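Local coordinates for molinate hydrolase (Gulosibacter molinativorax, PDB 4UB9), which probably hydrolyses the thiocarbamate herbicide molinate, as a zinc-binding member of the amidohydrolase family, at residues L324-Q336 / H401-M413. Residues are numbered along the deposited sequence; the frame is centred on the assembly and turned at random.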
ATOM      1  N   LEU A 324     -15.012  28.339 -30.252  1.00 37.39           N
ATOM      2  CA  LEU A 324     -15.239  27.943 -28.901  1.00 35.43           C
ATOM      3  C   LEU A 324     -14.019  28.297 -28.049  1.00 34.85           C
ATOM      4  O   LEU A 324     -12.895  28.236 -28.507  1.00 30.30           O
ATOM      5  CB  LEU A 324     -15.527  26.425 -28.808  1.00 34.58           C
ATOM      6  CG  LEU A 324     -16.772  25.905 -29.522  1.00 35.53           C
ATOM      7  CD1 LEU A 324     -16.823  24.390 -29.474  1.00 36.41           C
ATOM      8  CD2 LEU A 324     -18.047  26.475 -28.909  1.00 33.84           C
ATOM      9  N   TRP A 325     -14.280  28.577 -26.773  1.00 36.27           N
ATOM     10  CA  TRP A 325     -13.241  28.877 -25.817  1.00 34.21           C
ATOM     11  C   TRP A 325     -12.616  27.634 -25.202  1.00 32.80           C
ATOM     12  O   TRP A 325     -13.296  26.792 -24.610  1.00 32.95           O
ATOM     13  CB  TRP A 325     -13.783  29.752 -24.721  1.00 35.88           C
ATOM     14  CG  TRP A 325     -14.230  31.055 -25.166  1.00 34.57           C
ATOM     15  CD1 TRP A 325     -15.510  31.458 -25.281  1.00 39.08           C
ATOM     16  CD2 TRP A 325     -13.422  32.173 -25.507  1.00 33.87           C
ATOM     17  NE1 TRP A 325     -15.556  32.774 -25.679  1.00 39.71           N
ATOM     18  CE2 TRP A 325     -14.287  33.230 -25.839  1.00 36.70           C
ATOM     19  CE3 TRP A 325     -12.053  32.391 -25.574  1.00 38.58           C
ATOM     20  CZ2 TRP A 325     -13.835  34.478 -26.247  1.00 37.09           C
ATOM     21  CZ3 TRP A 325     -11.582  33.654 -25.989  1.00 37.94           C
ATOM     22  CH2 TRP A 325     -12.479  34.671 -26.317  1.00 37.79           C
ATOM     23  N   SER A 326     -11.303  27.561 -25.302  1.00 32.50           N
ATOM     24  CA  SER A 326     -10.500  26.550 -24.585  1.00 33.73           C
ATOM     25  C   SER A 326      -9.721  27.154 -23.438  1.00 34.84           C
ATOM     26  O   SER A 326      -8.996  28.143 -23.655  1.00 35.96           O
ATOM     27  CB  SER A 326      -9.480  25.971 -25.544  1.00 31.40           C
ATOM     28  OG  SER A 326     -10.107  25.297 -26.587  1.00 33.92           O
ATOM     29  N   GLU A 327      -9.828  26.618 -22.222  1.00 35.33           N
ATOM     30  CA  GLU A 327      -8.824  26.946 -21.224  1.00 34.71           C
ATOM     31  C   GLU A 327      -7.755  25.910 -21.272  1.00 31.86           C
ATOM     32  O   GLU A 327      -8.006  24.754 -21.563  1.00 33.78           O
ATOM     33  CB  GLU A 327      -9.305  27.317 -19.791  1.00 38.97           C
ATOM     34  CG  GLU A 327      -9.473  26.253 -18.768  1.00 44.80           C
ATOM     35  CD  GLU A 327      -8.260  25.904 -17.914  1.00 42.38           C
ATOM     36  OE1 GLU A 327      -8.122  26.391 -16.771  1.00 38.75           O
ATOM     37  OE2 GLU A 327      -7.517  25.034 -18.363  1.00 42.87           O
ATOM     38  N   VAL A 328      -6.543  26.359 -21.018  1.00 32.80           N
ATOM     39  CA  VAL A 328      -5.368  25.485 -21.032  1.00 31.80           C
ATOM     40  C   VAL A 328      -4.533  25.818 -19.835  1.00 28.60           C
ATOM     41  O   VAL A 328      -4.682  26.893 -19.250  1.00 25.20           O
ATOM     42  CB  VAL A 328      -4.520  25.630 -22.278  1.00 33.35           C
ATOM     43  CG1 VAL A 328      -5.362  25.362 -23.509  1.00 36.82           C
ATOM     44  CG2 VAL A 328      -3.935  27.014 -22.347  1.00 34.98           C
ATOM     45  N   GLN A 329      -3.766  24.825 -19.406  1.00 29.44           N
ATOM     46  CA  GLN A 329      -3.020  24.904 -18.121  1.00 34.80           C
ATOM     47  C   GLN A 329      -1.604  24.479 -18.389  1.00 35.91           C
ATOM     48  O   GLN A 329      -1.297  23.291 -18.398  1.00 37.05           O
ATOM     49  CB  GLN A 329      -3.634  24.041 -17.037  1.00 35.07           C
ATOM     50  CG  GLN A 329      -4.965  24.619 -16.601  1.00 41.49           C
ATOM     51  CD  GLN A 329      -5.738  23.746 -15.644  1.00 41.37           C
ATOM     52  OE1 GLN A 329      -5.181  22.877 -14.980  1.00 46.79           O
ATOM     53  NE2 GLN A 329      -7.010  24.000 -15.550  1.00 41.02           N
ATOM     54  N   PRO A 330      -0.760  25.456 -18.712  1.00 36.64           N
ATOM     55  CA  PRO A 330       0.581  25.167 -19.073  1.00 36.24           C
ATOM     56  C   PRO A 330       1.524  25.301 -17.904  1.00 34.02           C
ATOM     57  O   PRO A 330       1.201  25.763 -16.818  1.00 37.40           O
ATOM     58  CB  PRO A 330       0.871  26.255 -20.080  1.00 32.49           C
ATOM     59  CG  PRO A 330       0.206  27.431 -19.449  1.00 35.64           C
ATOM     60  CD  PRO A 330      -1.071  26.888 -18.895  1.00 35.64           C
ATOM     61  N   THR A 331       2.730  24.954 -18.229  1.00 35.76           N
ATOM     62  CA  THR A 331       3.794  24.898 -17.315  1.00 38.85           C
ATOM     63  C   THR A 331       4.954  25.676 -17.968  1.00 39.10           C
ATOM     64  O   THR A 331       5.122  25.647 -19.181  1.00 35.90           O
ATOM     65  CB  THR A 331       4.065  23.421 -17.127  1.00 42.06           C
ATOM     66  OG1 THR A 331       4.575  23.191 -15.820  1.00 59.60           O
ATOM     67  CG2 THR A 331       4.903  22.913 -18.190  1.00 37.79           C
ATOM     68  N   THR A 332       5.686  26.450 -17.181  1.00 39.67           N
ATOM     69  CA  THR A 332       6.819  27.205 -17.712  1.00 34.34           C
ATOM     70  C   THR A 332       7.939  26.265 -18.064  1.00 36.79           C
ATOM     71  O   THR A 332       7.986  25.112 -17.632  1.00 37.99           O
ATOM     72  CB  THR A 332       7.374  28.221 -16.718  1.00 31.99           C
ATOM     73  OG1 THR A 332       7.855  27.551 -15.554  1.00 33.53           O
ATOM     74  CG2 THR A 332       6.339  29.225 -16.312  1.00 35.34           C
ATOM     75  N   ILE A 333       8.881  26.760 -18.830  1.00 35.39           N
ATOM     76  CA  ILE A 333      10.063  25.942 -19.196  1.00 36.52           C
ATOM     77  C   ILE A 333      10.797  25.392 -17.978  1.00 35.40           C
ATOM     78  O   ILE A 333      11.130  24.225 -17.915  1.00 38.44           O
ATOM     79  CB  ILE A 333      11.044  26.788 -20.037  1.00 41.81           C
ATOM     80  CG1 ILE A 333      10.436  26.998 -21.438  1.00 43.11           C
ATOM     81  CG2 ILE A 333      12.416  26.115 -20.137  1.00 37.80           C
ATOM     82  CD1 ILE A 333      11.017  28.180 -22.193  1.00 42.65           C
ATOM     83  N   ALA A 334      10.996  26.268 -16.996  1.00 33.51           N
ATOM     84  CA  ALA A 334      11.753  25.936 -15.798  1.00 34.78           C
ATOM     85  C   ALA A 334      11.011  24.953 -14.892  1.00 36.30           C
ATOM     86  O   ALA A 334      11.560  23.953 -14.432  1.00 38.57           O
ATOM     87  CB  ALA A 334      12.080  27.186 -15.019  1.00 32.83           C
ATOM     88  N   GLN A 335       9.731  25.235 -14.662  1.00 38.01           N
ATOM     89  CA  GLN A 335       8.881  24.343 -13.846  1.00 35.10           C
ATOM     90  C   GLN A 335       8.826  22.944 -14.448  1.00 33.49           C
ATOM     91  O   GLN A 335       9.024  21.939 -13.768  1.00 34.42           O
ATOM     92  CB  GLN A 335       7.485  24.947 -13.666  1.00 36.09           C
ATOM     93  CG  GLN A 335       6.474  24.016 -13.040  1.00 37.35           C
ATOM     94  CD  GLN A 335       6.805  23.597 -11.606  1.00 38.74           C
ATOM     95  OE1 GLN A 335       7.403  24.349 -10.801  1.00 36.76           O
ATOM     96  NE2 GLN A 335       6.365  22.402 -11.262  1.00 34.59           N
ATOM     97  N   GLN A 336       8.616  22.889 -15.743  1.00 31.50           N
ATOM     98  CA  GLN A 336       8.518  21.598 -16.428  1.00 32.25           C
ATOM     99  C   GLN A 336       9.825  20.875 -16.407  1.00 30.44           C
ATOM    100  O   GLN A 336       9.877  19.642 -16.371  1.00 36.36           O
ATOM    101  CB  GLN A 336       8.067  21.767 -17.914  1.00 28.36           C
ATOM    102  CG  GLN A 336       7.774  20.425 -18.624  1.00 30.61           C
ATOM    103  CD  GLN A 336       6.668  19.550 -17.953  1.00 31.30           C
ATOM    104  OE1 GLN A 336       6.790  18.320 -17.841  1.00 33.41           O
ATOM    105  NE2 GLN A 336       5.601  20.185 -17.528  1.00 34.14           N
ATOM    106  N   HIS A 401      -1.748  33.103 -12.060  1.00 27.72           N
ATOM    107  CA  HIS A 401      -2.077  33.842 -13.268  1.00 33.97           C
ATOM    108  C   HIS A 401      -0.845  34.502 -13.932  1.00 37.06           C
ATOM    109  O   HIS A 401      -0.720  34.480 -15.174  1.00 39.11           O
ATOM    110  CB  HIS A 401      -3.211  34.839 -13.055  1.00 32.87           C
ATOM    111  CG  HIS A 401      -2.934  35.880 -12.024  1.00 36.74           C
ATOM    112  ND1 HIS A 401      -2.462  35.587 -10.767  1.00 42.62           N
ATOM    113  CD2 HIS A 401      -3.184  37.209 -12.019  1.00 40.45           C
ATOM    114  CE1 HIS A 401      -2.369  36.696 -10.055  1.00 39.71           C
ATOM    115  NE2 HIS A 401      -2.803  37.697 -10.790  1.00 41.70           N
ATOM    116  N   PHE A 402       0.050  35.084 -13.124  1.00 34.95           N
ATOM    117  CA  PHE A 402       1.303  35.659 -13.643  1.00 31.51           C
ATOM    118  C   PHE A 402       2.145  34.592 -14.312  1.00 29.52           C
ATOM    119  O   PHE A 402       2.597  34.726 -15.422  1.00 32.79           O
ATOM    120  CB  PHE A 402       2.151  36.310 -12.551  1.00 33.41           C
ATOM    121  CG  PHE A 402       1.450  37.396 -11.759  1.00 35.76           C
ATOM    122  CD1 PHE A 402       0.714  38.400 -12.374  1.00 34.46           C
ATOM    123  CD2 PHE A 402       1.555  37.422 -10.367  1.00 37.94           C
ATOM    124  CE1 PHE A 402       0.059  39.368 -11.625  1.00 35.44           C
ATOM    125  CE2 PHE A 402       0.925  38.419  -9.623  1.00 36.26           C
ATOM    126  CZ  PHE A 402       0.162  39.381 -10.251  1.00 36.77           C
ATOM    127  N   VAL A 403       2.231  33.458 -13.669  1.00 33.97           N
ATOM    128  CA  VAL A 403       2.973  32.333 -14.221  1.00 32.58           C
ATOM    129  C   VAL A 403       2.371  31.817 -15.528  1.00 32.62           C
ATOM    130  O   VAL A 403       3.090  31.402 -16.463  1.00 32.57           O
ATOM    131  CB  VAL A 403       3.061  31.180 -13.196  1.00 34.14           C
ATOM    132  CG1 VAL A 403       3.752  29.947 -13.788  1.00 36.53           C
ATOM    133  CG2 VAL A 403       3.825  31.657 -11.962  1.00 36.59           C
ATOM    134  N   TRP A 404       1.054  31.775 -15.578  1.00 32.37           N
ATOM    135  CA  TRP A 404       0.328  31.291 -16.788  1.00 36.44           C
ATOM    136  C   TRP A 404       0.693  32.145 -18.011  1.00 32.82           C
ATOM    137  O   TRP A 404       1.090  31.648 -19.058  1.00 32.91           O
ATOM    138  CB  TRP A 404      -1.194  31.363 -16.537  1.00 36.53           C
ATOM    139  CG  TRP A 404      -2.062  30.728 -17.590  1.00 35.82           C
ATOM    140  CD1 TRP A 404      -2.650  29.507 -17.527  1.00 36.29           C
ATOM    141  CD2 TRP A 404      -2.467  31.307 -18.823  1.00 33.86           C
ATOM    142  NE1 TRP A 404      -3.414  29.291 -18.646  1.00 37.09           N
ATOM    143  CE2 TRP A 404      -3.309  30.381 -19.461  1.00 33.76           C
ATOM    144  CE3 TRP A 404      -2.207  32.533 -19.449  1.00 35.86           C
ATOM    145  CZ2 TRP A 404      -3.880  30.625 -20.695  1.00 37.14           C
ATOM    146  CZ3 TRP A 404      -2.785  32.785 -20.665  1.00 36.47           C
ATOM    147  CH2 TRP A 404      -3.618  31.832 -21.285  1.00 38.58           C
ATOM    148  N   MET A 405       0.573  33.443 -17.802  1.00 31.94           N
ATOM    149  CA  MET A 405       0.905  34.440 -18.828  1.00 31.36           C
ATOM    150  C   MET A 405       2.330  34.330 -19.287  1.00 31.39           C
ATOM    151  O   MET A 405       2.625  34.228 -20.469  1.00 30.92           O
ATOM    152  CB  MET A 405       0.620  35.823 -18.311  1.00 32.56           C
ATOM    153  CG  MET A 405      -0.867  36.149 -18.399  1.00 33.59           C
ATOM    154  SD  MET A 405      -1.255  37.824 -17.898  1.00 39.03           S
ATOM    155  CE  MET A 405      -2.998  37.786 -17.561  1.00 41.27           C
ATOM    156  N   GLN A 406       3.217  34.208 -18.338  1.00 32.82           N
ATOM    157  CA  GLN A 406       4.644  33.983 -18.663  1.00 34.96           C
ATOM    158  C   GLN A 406       4.831  32.710 -19.471  1.00 32.61           C
ATOM    159  O   GLN A 406       5.496  32.715 -20.508  1.00 37.60           O
ATOM    160  CB  GLN A 406       5.473  33.924 -17.352  1.00 37.87           C
ATOM    161  CG  GLN A 406       6.941  33.650 -17.607  1.00 42.32           C
ATOM    162  CD  GLN A 406       7.739  33.534 -16.327  1.00 39.92           C
ATOM    163  OE1 GLN A 406       7.425  34.164 -15.327  1.00 45.06           O
ATOM    164  NE2 GLN A 406       8.718  32.680 -16.343  1.00 37.18           N
ATOM    165  N   ALA A 407       4.227  31.599 -19.006  1.00 31.91           N
ATOM    166  CA  ALA A 407       4.389  30.303 -19.708  1.00 29.70           C
ATOM    167  C   ALA A 407       3.866  30.383 -21.134  1.00 30.90           C
ATOM    168  O   ALA A 407       4.429  29.819 -22.062  1.00 29.52           O
ATOM    169  CB  ALA A 407       3.659  29.209 -18.986  1.00 30.24           C
ATOM    170  N   MET A 408       2.730  31.053 -21.294  1.00 32.65           N
ATOM    171  CA  MET A 408       2.094  31.105 -22.624  1.00 34.01           C
ATOM    172  C   MET A 408       2.974  31.925 -23.593  1.00 32.02           C
ATOM    173  O   MET A 408       3.231  31.512 -24.698  1.00 29.59           O
ATOM    174  CB  MET A 408       0.663  31.650 -22.511  1.00 36.28           C
ATOM    175  CG  MET A 408      -0.302  30.657 -21.846  1.00 38.97           C
ATOM    176  SD  MET A 408      -0.428  29.069 -22.723  1.00 40.29           S
ATOM    177  CE  MET A 408      -1.799  29.417 -23.804  1.00 45.31           C
ATOM    178  N   VAL A 409       3.448  33.065 -23.112  1.00 32.14           N
ATOM    179  CA  VAL A 409       4.322  33.920 -23.872  1.00 31.21           C
ATOM    180  C   VAL A 409       5.596  33.179 -24.227  1.00 34.09           C
ATOM    181  O   VAL A 409       6.029  33.257 -25.354  1.00 36.75           O
ATOM    182  CB  VAL A 409       4.628  35.207 -23.124  1.00 31.47           C
ATOM    183  CG1 VAL A 409       5.732  36.003 -23.829  1.00 32.05           C
ATOM    184  CG2 VAL A 409       3.355  36.036 -23.025  1.00 30.09           C
ATOM    185  N   GLU A 410       6.183  32.412 -23.303  1.00 33.92           N
ATOM    186  CA  GLU A 410       7.346  31.523 -23.657  1.00 33.19           C
ATOM    187  C   GLU A 410       7.048  30.594 -24.830  1.00 32.88           C
ATOM    188  O   GLU A 410       7.925  30.191 -25.556  1.00 30.79           O
ATOM    189  CB  GLU A 410       7.775  30.609 -22.492  1.00 35.37           C
ATOM    190  CG  GLU A 410       8.421  31.302 -21.297  1.00 42.10           C
ATOM    191  CD  GLU A 410       8.646  30.379 -20.080  1.00 43.58           C
ATOM    192  OE1 GLU A 410       8.308  29.168 -20.123  1.00 41.36           O
ATOM    193  OE2 GLU A 410       9.115  30.916 -19.056  1.00 46.08           O
ATOM    194  N   LYS A 411       5.810  30.193 -24.957  1.00 32.50           N
ATOM    195  CA  LYS A 411       5.435  29.299 -26.040  1.00 36.36           C
ATOM    196  C   LYS A 411       5.016  30.037 -27.295  1.00 35.91           C
ATOM    197  O   LYS A 411       4.495  29.428 -28.212  1.00 39.82           O
ATOM    198  CB  LYS A 411       4.270  28.413 -25.610  1.00 37.43           C
ATOM    199  CG  LYS A 411       4.629  27.448 -24.500  1.00 35.12           C
ATOM    200  CD  LYS A 411       3.382  26.712 -24.048  1.00 40.38           C
ATOM    201  CE  LYS A 411       3.375  26.478 -22.553  1.00 39.15           C
ATOM    202  NZ  LYS A 411       4.375  25.478 -22.175  1.00 35.44           N
ATOM    203  N   GLY A 412       5.159  31.357 -27.303  1.00 34.81           N
ATOM    204  CA  GLY A 412       4.882  32.157 -28.517  1.00 32.25           C
ATOM    205  C   GLY A 412       3.625  32.996 -28.464  1.00 33.50           C
ATOM    206  O   GLY A 412       3.288  33.656 -29.417  1.00 33.78           O
ATOM    207  N   MET A 413       2.928  33.004 -27.343  1.00 33.59           N
ATOM    208  CA  MET A 413       1.743  33.803 -27.298  1.00 31.71           C
ATOM    209  C   MET A 413       2.140  35.260 -27.251  1.00 34.46           C
ATOM    210  O   MET A 413       3.107  35.647 -26.626  1.00 34.06           O
ATOM    211  CB  MET A 413       0.860  33.482 -26.097  1.00 32.02           C
ATOM    212  CG  MET A 413      -0.602  33.900 -26.288  1.00 33.99           C
ATOM    213  SD  MET A 413      -1.665  33.494 -24.885  1.00 38.44           S
ATOM    214  CE  MET A 413      -3.285  33.623 -25.617  1.00 38.79           C
TER
HETATM  215  O   HOH W   1       2.858  23.292 -20.927  1.00 30.00           O
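Glu410 of helix 400-410 meets Ile333 in the first turn of helix 333-341. Its CB, CG and CD pass beside Ile333 CD1, CB at 4.1 Å and CD at 3.9 Å. CG anti to the carbonyl carbon (chi1 -69°) and an extended chain beyond it bring the carboxylate to the helix start. There OE1 accepts the backbone N of Ile333 at 2.8 Å, on its syn side, and also comes within 3.3 Å of Ile333 CG1. OE2 takes NE2 of Gln406 almost in line with the C-O bond; that amide nitrogen also serves Glu392. With an alanine here, the Ile333 N-H is likely to lose this acceptor, and Gln406 NE2 to keep Glu392 but lose this carboxylate. The N-cap is Thr332, whose OG1 accepts Gln335 N and also bonds Glu392, while CG2 touches Ala407 CB and, at 3.7 Å, Val403 CG1.

Trp404 NE1 donates to Val328 O at 2.8 Å, nearly straight (171°) and in the plane of the indole. Pro330 CG covers a face of its five-membered ring (CH-pi, CG 4.2 Å from the centroid) and meets Met408 SD. Lys411 lays CE against Pro330 CB and gives NZ to Thr331 O in the carbonyl plane; NZ also bonds His355 and a water shared with Thr331 N.

Helix 400-410, ended by a Schellman motif at Gly412, packs against the connection between strand 326-328 and helix 333-341. That strand pairs in parallel with 368-370, and the side chain of Gln329 lies about 4 Å from that of His302, a zinc ligand of this TIM-barrel-clan domain; helix 415-421 lies against Trp404 and helix 353-363 against Met408.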